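Local coordinates for protein TP_0956 (Treponema pallidum subsp. pallidum, PDB 3U64) that probably serves as the tetratricopeptide-repeat T-component lipoprotein of a TRAP transporter, working through protein-protein interactions in the syphilis spirochaete, at residues E261-A266 with K286-L291; A257-A262 with A293-F298. One frame throughout, in Å; residues are numbered along the deposited sequence.

In the fold
Both contacts pack the end of the chain against helix 256-268, and their centres lie 8 Å apart, on the same side of the chain's centre. Contact 1 pairs the middle of that helix, through Leu263, with helix 278-293 in a buried layer of leucine and alanine; contact 2 uses an overlapping segment one turn earlier, through Phe259, and meets the short helix 295-298 that follows helix 278-293. Leu291 joins them: its O lies 3.7 Å from Phe259 CZ and 3.9 Å from Phe298 CE2. Trp290 CZ3 adds a further touch, 4.1 Å from Phe298 CZ. The sulfate beside contact 1 is bound by helix 278-293 and probably comes from the crystallisation liquor.

Contact 1: residues E261-A266 with K286-L291; sequences EALDRA and KRARWL. With SO4 (sulfate ion), chain B.
Leu263 and Leu291 both turn CG beside their own backbone N, anti to the carbonyl carbon, and with CB directed at the opposite helix in each, the two side chains cross at about a right angle. Leu263 then divides its two methyls. CD1 rests on Leu291 CB at 3.7 Å, while CD2 covers the small Ala288, 4.0 Å from its CB, and comes within 4.1 Å of Leu291 CD1. One turn further along, Ala266 CB meets Ala288 CB, so the one Ala288 methyl faces both Leu263 and Ala266. No hydrogen bond crosses between the segments; the join is purely apolar and its four residues are buried. The small side chains of Ala288 and Ala266 let the backbones come close, Leu263 CA to Ala288 CA being 5.8 Å.

Arg289, whose CB points away from the 261-266 segment, bends at chi3, which brings NH1 to sulfate O1 in a very short hydrogen bond of 2.6 Å at an N-H...O angle of 145°. O1 lies at the guanidinium edge, near its plane, but also unusually close to Arg289 CD, so the exact sulfate position is to be taken with caution. Lys286 touches the same ion through its methylene chain, CE being 3.5 Å from sulfate O3.

The two helix segments run nearly antiparallel, at 149° with axes 9.5 Å apart, as in a helical hairpin. A salt bridge from Asp264 to Lys292 and a hydrogen bond from Ala266 O to the Gln285 side chain add polar ties beside the apolar layer. Helix 240-250 packs against Leu263 and Ala266, and helix 295-298 continues the packing beyond Leu291.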
ATOM      1  N   GLU A 261     -24.132 -29.192  -2.044  1.00 46.45           N
ATOM      2  CA  GLU A 261     -24.053 -29.516  -0.619  1.00 44.93           C
ATOM      3  C   GLU A 261     -22.717 -29.101  -0.012  1.00 44.49           C
ATOM      4  O   GLU A 261     -22.672 -28.496   1.055  1.00 49.25           O
ATOM      5  CB  GLU A 261     -24.238 -31.015  -0.389  1.00 46.47           C
ATOM      6  CG  GLU A 261     -25.646 -31.538  -0.631  1.00 71.18           C
ATOM      7  CD  GLU A 261     -25.777 -33.042  -0.363  1.00 83.93           C
ATOM      8  OE1 GLU A 261     -24.769 -33.691   0.003  1.00 86.11           O
ATOM      9  OE2 GLU A 261     -26.899 -33.569  -0.518  1.00 85.71           O
ATOM     10  N   ALA A 262     -21.625 -29.455  -0.678  1.00 42.50           N
ATOM     11  CA  ALA A 262     -20.302 -29.214  -0.118  1.00 43.34           C
ATOM     12  C   ALA A 262     -20.092 -27.721   0.102  1.00 47.90           C
ATOM     13  O   ALA A 262     -19.618 -27.295   1.169  1.00 49.10           O
ATOM     14  CB  ALA A 262     -19.221 -29.794  -1.018  1.00 39.87           C
ATOM     15  N   LEU A 263     -20.463 -26.927  -0.897  1.00 42.09           N
ATOM     16  CA  LEU A 263     -20.314 -25.471  -0.804  1.00 43.36           C
ATOM     17  C   LEU A 263     -21.278 -24.859   0.208  1.00 42.81           C
ATOM     18  O   LEU A 263     -20.969 -23.846   0.844  1.00 42.31           O
ATOM     19  CB  LEU A 263     -20.490 -24.810  -2.168  1.00 39.01           C
ATOM     20  CG  LEU A 263     -19.480 -25.251  -3.231  1.00 44.22           C
ATOM     21  CD1 LEU A 263     -19.759 -24.572  -4.578  1.00 45.84           C
ATOM     22  CD2 LEU A 263     -18.060 -24.967  -2.764  1.00 37.61           C
ATOM     23  N   ASP A 264     -22.446 -25.469   0.361  1.00 39.51           N
ATOM     24  CA  ASP A 264     -23.365 -25.014   1.401  1.00 49.15           C
ATOM     25  C   ASP A 264     -22.741 -25.256   2.772  1.00 50.71           C
ATOM     26  O   ASP A 264     -22.878 -24.444   3.684  1.00 45.80           O
ATOM     27  CB  ASP A 264     -24.713 -25.720   1.300  1.00 56.73           C
ATOM     28  CG  ASP A 264     -25.605 -25.120   0.226  1.00 61.77           C
ATOM     29  OD1 ASP A 264     -25.313 -24.000  -0.240  1.00 56.15           O
ATOM     30  OD2 ASP A 264     -26.604 -25.772  -0.147  1.00 69.19           O
ATOM     31  N   ARG A 265     -22.046 -26.376   2.912  1.00 33.61           N
ATOM     32  CA  ARG A 265     -21.311 -26.635   4.138  1.00 46.83           C
ATOM     33  C   ARG A 265     -20.170 -25.627   4.356  1.00 41.22           C
ATOM     34  O   ARG A 265     -20.016 -25.119   5.457  1.00 37.74           O
ATOM     35  CB  ARG A 265     -20.830 -28.083   4.190  1.00 42.88           C
ATOM     36  CG  ARG A 265     -21.979 -29.049   4.429  1.00 54.48           C
ATOM     37  CD  ARG A 265     -21.503 -30.455   4.697  1.00 64.63           C
ATOM     38  NE  ARG A 265     -21.082 -31.119   3.471  1.00 81.07           N
ATOM     39  CZ  ARG A 265     -21.680 -32.187   2.948  1.00 87.87           C
ATOM     40  NH1 ARG A 265     -22.733 -32.731   3.553  1.00 89.80           N
ATOM     41  NH2 ARG A 265     -21.215 -32.713   1.820  1.00 84.43           N
ATOM     42  N   ALA A 266     -19.406 -25.315   3.307  1.00 37.78           N
ATOM     43  CA  ALA A 266     -18.358 -24.283   3.408  1.00 31.58           C
ATOM     44  C   ALA A 266     -18.937 -22.954   3.867  1.00 31.13           C
ATOM     45  O   ALA A 266     -18.338 -22.266   4.679  1.00 39.86           O
ATOM     46  CB  ALA A 266     -17.627 -24.097   2.072  1.00 30.27           C
ATOM     47  N   LYS A 286     -15.459 -16.428   0.227  1.00 37.22           N
ATOM     48  CA  LYS A 286     -15.566 -15.665  -1.020  1.00 42.18           C
ATOM     49  C   LYS A 286     -15.427 -16.585  -2.224  1.00 41.25           C
ATOM     50  O   LYS A 286     -16.169 -16.460  -3.194  1.00 43.46           O
ATOM     51  CB  LYS A 286     -14.490 -14.583  -1.121  1.00 50.16           C
ATOM     52  CG  LYS A 286     -14.718 -13.372  -0.262  1.00 62.86           C
ATOM     53  CD  LYS A 286     -13.832 -12.221  -0.717  1.00 73.72           C
ATOM     54  CE  LYS A 286     -14.210 -11.747  -2.123  1.00 74.41           C
ATOM     55  NZ  LYS A 286     -13.415 -10.558  -2.565  1.00 70.95           N
ATOM     56  N   ARG A 287     -14.467 -17.506  -2.159  1.00 36.19           N
ATOM     57  CA  ARG A 287     -14.260 -18.451  -3.249  1.00 36.79           C
ATOM     58  C   ARG A 287     -15.453 -19.420  -3.466  1.00 44.45           C
ATOM     59  O   ARG A 287     -15.851 -19.676  -4.595  1.00 42.83           O
ATOM     60  CB  ARG A 287     -12.966 -19.229  -3.036  1.00 45.43           C
ATOM     61  CG  ARG A 287     -12.716 -20.257  -4.111  1.00 62.31           C
ATOM     62  CD  ARG A 287     -11.455 -19.961  -4.892  1.00 82.34           C
ATOM     63  NE  ARG A 287     -11.249 -20.974  -5.923  1.00 98.61           N
ATOM     64  CZ  ARG A 287     -11.494 -20.788  -7.216  1.00107.47           C
ATOM     65  NH1 ARG A 287     -11.936 -19.613  -7.651  1.00109.55           N
ATOM     66  NH2 ARG A 287     -11.284 -21.775  -8.077  1.00110.22           N
ATOM     67  N   ALA A 288     -16.012 -19.954  -2.380  1.00 39.19           N
ATOM     68  CA  ALA A 288     -17.186 -20.822  -2.450  1.00 36.58           C
ATOM     69  C   ALA A 288     -18.412 -20.077  -2.996  1.00 33.60           C
ATOM     70  O   ALA A 288     -19.163 -20.612  -3.797  1.00 35.50           O
ATOM     71  CB  ALA A 288     -17.494 -21.423  -1.063  1.00 38.15           C
ATOM     72  N   ARG A 289     -18.603 -18.841  -2.565  1.00 31.86           N
ATOM     73  CA  ARG A 289     -19.660 -18.005  -3.132  1.00 46.25           C
ATOM     74  C   ARG A 289     -19.505 -17.844  -4.651  1.00 49.96           C
ATOM     75  O   ARG A 289     -20.483 -17.927  -5.399  1.00 45.32           O
ATOM     76  CB  ARG A 289     -19.652 -16.632  -2.470  1.00 42.92           C
ATOM     77  CG  ARG A 289     -20.917 -16.293  -1.720  1.00 50.65           C
ATOM     78  CD  ARG A 289     -20.681 -15.145  -0.746  1.00 50.92           C
ATOM     79  NE  ARG A 289     -20.586 -15.637   0.629  1.00 69.24           N
ATOM     80  CZ  ARG A 289     -19.632 -15.301   1.500  1.00 64.71           C
ATOM     81  NH1 ARG A 289     -18.666 -14.455   1.158  1.00 53.62           N
ATOM     82  NH2 ARG A 289     -19.649 -15.811   2.723  1.00 62.25           N
ATOM     83  N   TRP A 290     -18.277 -17.614  -5.107  1.00 46.90           N
ATOM     84  CA  TRP A 290     -18.022 -17.478  -6.541  1.00 47.79           C
ATOM     85  C   TRP A 290     -18.318 -18.779  -7.302  1.00 44.99           C
ATOM     86  O   TRP A 290     -18.950 -18.765  -8.350  1.00 50.64           O
ATOM     87  CB  TRP A 290     -16.579 -17.064  -6.765  1.00 44.99           C
ATOM     88  CG  TRP A 290     -16.200 -16.886  -8.186  1.00 51.41           C
ATOM     89  CD1 TRP A 290     -16.359 -15.760  -8.940  1.00 55.29           C
ATOM     90  CD2 TRP A 290     -15.556 -17.847  -9.030  1.00 54.98           C
ATOM     91  NE1 TRP A 290     -15.865 -15.965 -10.206  1.00 61.22           N
ATOM     92  CE2 TRP A 290     -15.369 -17.240 -10.289  1.00 58.43           C
ATOM     93  CE3 TRP A 290     -15.124 -19.165  -8.846  1.00 55.10           C
ATOM     94  CZ2 TRP A 290     -14.769 -17.907 -11.363  1.00 59.10           C
ATOM     95  CZ3 TRP A 290     -14.534 -19.832  -9.917  1.00 53.07           C
ATOM     96  CH2 TRP A 290     -14.358 -19.200 -11.158  1.00 55.05           C
ATOM     97  N   LEU A 291     -17.848 -19.898  -6.765  1.00 40.81           N
ATOM     98  CA  LEU A 291     -18.126 -21.199  -7.355  1.00 45.67           C
ATOM     99  C   LEU A 291     -19.626 -21.418  -7.519  1.00 47.35           C
ATOM    100  O   LEU A 291     -20.081 -21.798  -8.599  1.00 41.02           O
ATOM    101  CB  LEU A 291     -17.504 -22.319  -6.521  1.00 43.85           C
ATOM    102  CG  LEU A 291     -15.985 -22.481  -6.635  1.00 44.72           C
ATOM    103  CD1 LEU A 291     -15.457 -23.425  -5.565  1.00 39.04           C
ATOM    104  CD2 LEU A 291     -15.599 -22.974  -8.033  1.00 40.46           C
TER
HETATM  105  S   SO4 B 303     -18.637 -11.727  -1.718  1.00105.88           S
HETATM  106  O1  SO4 B 303     -19.102 -12.709  -0.745  1.00106.59           O
HETATM  107  O2  SO4 B 303     -18.054 -10.590  -1.008  1.00107.02           O
HETATM  108  O3  SO4 B 303     -17.633 -12.355  -2.571  1.00108.90           O
HETATM  109  O4  SO4 B 303     -19.754 -11.273  -2.544  1.00104.23           O

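Contact 2: residues A257-A262 with A293-F298; sequences AGFDEA and AHVQDF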
ATOM      1  N   ALA A 257     -25.022 -32.230  -7.511  1.00 58.90           N
ATOM      2  CA  ALA A 257     -25.622 -32.393  -6.188  1.00 54.25           C
ATOM      3  C   ALA A 257     -24.594 -32.234  -5.068  1.00 47.39           C
ATOM      4  O   ALA A 257     -24.760 -31.393  -4.193  1.00 49.38           O
ATOM      5  CB  ALA A 257     -26.307 -33.744  -6.079  1.00 61.64           C
ATOM      6  N   GLY A 258     -23.537 -33.043  -5.104  1.00 52.50           N
ATOM      7  CA  GLY A 258     -22.475 -32.985  -4.109  1.00 51.63           C
ATOM      8  C   GLY A 258     -21.749 -31.648  -4.070  1.00 49.82           C
ATOM      9  O   GLY A 258     -21.458 -31.120  -3.000  1.00 44.15           O
ATOM     10  N   PHE A 259     -21.462 -31.107  -5.249  1.00 47.68           N
ATOM     11  CA  PHE A 259     -20.902 -29.768  -5.396  1.00 45.85           C
ATOM     12  C   PHE A 259     -21.699 -28.761  -4.541  1.00 46.01           C
ATOM     13  O   PHE A 259     -21.128 -28.051  -3.708  1.00 48.29           O
ATOM     14  CB  PHE A 259     -20.898 -29.411  -6.895  1.00 46.83           C
ATOM     15  CG  PHE A 259     -20.476 -27.980  -7.221  1.00 48.00           C
ATOM     16  CD1 PHE A 259     -19.169 -27.691  -7.598  1.00 41.12           C
ATOM     17  CD2 PHE A 259     -21.407 -26.943  -7.217  1.00 46.28           C
ATOM     18  CE1 PHE A 259     -18.788 -26.399  -7.932  1.00 48.84           C
ATOM     19  CE2 PHE A 259     -21.031 -25.644  -7.548  1.00 47.26           C
ATOM     20  CZ  PHE A 259     -19.718 -25.371  -7.905  1.00 47.48           C
ATOM     21  N   ASP A 260     -23.018 -28.733  -4.715  1.00 43.10           N
ATOM     22  CA  ASP A 260     -23.871 -27.771  -4.009  1.00 50.95           C
ATOM     23  C   ASP A 260     -23.872 -27.968  -2.495  1.00 47.69           C
ATOM     24  O   ASP A 260     -23.633 -27.018  -1.752  1.00 48.77           O
ATOM     25  CB  ASP A 260     -25.306 -27.778  -4.561  1.00 69.65           C
ATOM     26  CG  ASP A 260     -25.471 -26.886  -5.795  1.00 80.24           C
ATOM     27  OD1 ASP A 260     -24.735 -25.878  -5.915  1.00 82.16           O
ATOM     28  OD2 ASP A 260     -26.345 -27.190  -6.639  1.00 85.05           O
ATOM     29  N   GLU A 261     -24.132 -29.192  -2.044  1.00 46.45           N
ATOM     30  CA  GLU A 261     -24.053 -29.516  -0.619  1.00 44.93           C
ATOM     31  C   GLU A 261     -22.717 -29.101  -0.012  1.00 44.49           C
ATOM     32  O   GLU A 261     -22.672 -28.496   1.055  1.00 49.25           O
ATOM     33  CB  GLU A 261     -24.238 -31.015  -0.389  1.00 46.47           C
ATOM     34  CG  GLU A 261     -25.646 -31.538  -0.631  1.00 71.18           C
ATOM     35  CD  GLU A 261     -25.777 -33.042  -0.363  1.00 83.93           C
ATOM     36  OE1 GLU A 261     -24.769 -33.691   0.003  1.00 86.11           O
ATOM     37  OE2 GLU A 261     -26.899 -33.569  -0.518  1.00 85.71           O
ATOM     38  N   ALA A 262     -21.625 -29.455  -0.678  1.00 42.50           N
ATOM     39  CA  ALA A 262     -20.302 -29.214  -0.118  1.00 43.34           C
ATOM     40  C   ALA A 262     -20.092 -27.721   0.102  1.00 47.90           C
ATOM     41  O   ALA A 262     -19.618 -27.295   1.169  1.00 49.10           O
ATOM     42  CB  ALA A 262     -19.221 -29.794  -1.018  1.00 39.87           C
ATOM     43  N   ALA A 293     -22.018 -19.150  -7.697  1.00 45.36           N
ATOM     44  CA  ALA A 293     -22.522 -18.233  -8.730  1.00 53.65           C
ATOM     45  C   ALA A 293     -22.205 -18.741 -10.140  1.00 56.73           C
ATOM     46  O   ALA A 293     -22.982 -18.542 -11.071  1.00 59.80           O
ATOM     47  CB  ALA A 293     -21.967 -16.821  -8.531  1.00 45.33           C
ATOM     48  N   HIS A 294     -21.066 -19.412 -10.279  1.00 50.84           N
ATOM     49  CA  HIS A 294     -20.624 -19.906 -11.575  1.00 43.06           C
ATOM     50  C   HIS A 294     -20.886 -21.391 -11.810  1.00 37.04           C
ATOM     51  O   HIS A 294     -20.215 -22.020 -12.630  1.00 39.44           O
ATOM     52  CB  HIS A 294     -19.140 -19.623 -11.757  1.00 40.74           C
ATOM     53  CG  HIS A 294     -18.847 -18.192 -12.062  1.00 60.24           C
ATOM     54  ND1 HIS A 294     -18.372 -17.775 -13.286  1.00 70.38           N
ATOM     55  CD2 HIS A 294     -18.979 -17.076 -11.310  1.00 62.92           C
ATOM     56  CE1 HIS A 294     -18.215 -16.465 -13.272  1.00 70.62           C
ATOM     57  NE2 HIS A 294     -18.576 -16.015 -12.084  1.00 68.98           N
ATOM     58  N   VAL A 295     -21.861 -21.952 -11.108  1.00 30.72           N
ATOM     59  CA  VAL A 295     -22.085 -23.394 -11.199  1.00 38.56           C
ATOM     60  C   VAL A 295     -22.341 -23.841 -12.645  1.00 52.12           C
ATOM     61  O   VAL A 295     -21.858 -24.889 -13.075  1.00 54.24           O
ATOM     62  CB  VAL A 295     -23.234 -23.834 -10.276  1.00 38.49           C
ATOM     63  CG1 VAL A 295     -24.500 -23.015 -10.566  1.00 42.01           C
ATOM     64  CG2 VAL A 295     -23.477 -25.357 -10.393  1.00 37.87           C
ATOM     65  N   GLN A 296     -23.061 -23.014 -13.403  1.00 54.33           N
ATOM     66  CA  GLN A 296     -23.426 -23.325 -14.787  1.00 59.32           C
ATOM     67  C   GLN A 296     -22.225 -23.478 -15.728  1.00 54.75           C
ATOM     68  O   GLN A 296     -22.330 -24.101 -16.795  1.00 59.44           O
ATOM     69  CB  GLN A 296     -24.380 -22.251 -15.325  1.00 70.92           C
ATOM     70  CG  GLN A 296     -25.720 -22.195 -14.600  1.00 77.46           C
ATOM     71  CD  GLN A 296     -26.564 -23.423 -14.876  1.00 88.07           C
ATOM     72  OE1 GLN A 296     -27.127 -24.019 -13.961  1.00 88.58           O
ATOM     73  NE2 GLN A 296     -26.654 -23.809 -16.148  1.00 94.54           N
ATOM     74  N   ASP A 297     -21.098 -22.888 -15.334  1.00 43.70           N
ATOM     75  CA  ASP A 297     -19.848 -22.999 -16.079  1.00 48.38           C
ATOM     76  C   ASP A 297     -19.301 -24.411 -15.992  1.00 52.74           C
ATOM     77  O   ASP A 297     -18.590 -24.856 -16.887  1.00 58.86           O
ATOM     78  CB  ASP A 297     -18.779 -22.056 -15.512  1.00 63.58           C
ATOM     79  CG  ASP A 297     -19.134 -20.581 -15.662  1.00 72.24           C
ATOM     80  OD1 ASP A 297     -20.304 -20.253 -15.964  1.00 74.03           O
ATOM     81  OD2 ASP A 297     -18.222 -19.748 -15.457  1.00 73.09           O
ATOM     82  N   PHE A 298     -19.636 -25.112 -14.910  1.00 51.53           N
ATOM     83  CA  PHE A 298     -18.958 -26.364 -14.579  1.00 51.80           C
ATOM     84  C   PHE A 298     -19.786 -27.623 -14.839  1.00 55.97           C
ATOM     85  O   PHE A 298     -19.227 -28.709 -14.994  1.00 67.02           O
ATOM     86  CB  PHE A 298     -18.437 -26.333 -13.127  1.00 45.29           C
ATOM     87  CG  PHE A 298     -17.787 -25.041 -12.762  1.00 51.63           C
ATOM     88  CD1 PHE A 298     -16.698 -24.577 -13.480  1.00 52.94           C
ATOM     89  CD2 PHE A 298     -18.281 -24.269 -11.722  1.00 59.78           C
ATOM     90  CE1 PHE A 298     -16.110 -23.375 -13.172  1.00 48.67           C
ATOM     91  CE2 PHE A 298     -17.692 -23.061 -11.397  1.00 54.13           C
ATOM     92  CZ  PHE A 298     -16.606 -22.611 -12.126  1.00 52.64           C
TER
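The rings of Phe259 and Phe298 meet obliquely, with Phe259 CZ 4.2 Å from Phe298 CD2. At the edge of the Phe259 ring, in its plane, lies OD1 of the adjacent Asp260, whereas one face of Phe298 carries Asp297 CB, 3.7 Å above the plane and offset toward the rim. Val295 makes the closer contact with Phe259: its CG2 slants in at 3.8 Å from CE2 and also reaches CD2. Phe259 holds CG anti to its backbone N (chi1 174°), and Val295 CG2 likewise stands opposite its own N, so that CG2 and the ring atoms CE2 and CD2 meet between the two backbones.

Nothing polar bridges the two segments. Within 293-298, however, the His294 ring is tied to Asp297 by a bond from ND1 to OD2 of 2.9 Å at 166°. The carboxylate oxygen lies in the imidazole plane but is itself approached from above the carboxylate plane, 48° out of it. This bond ties the first residue after the helix to the turn that follows, and Trp290 stacks on His294.

Phe299 meets Phe259 edge-to-face, and the Phe259 ring also touches Ala246, Cys250 and Leu291. Beside it, Asp260 forms a salt bridge with Lys292, the lysine that Asp264 also uses. This is apolar packing in a helical repeat protein of the tetratricopeptide clan: where the chain leaves helix 278-293 at His294, a weakly bonded helical turn folds back to cover an aromatic residue of helix 256-268.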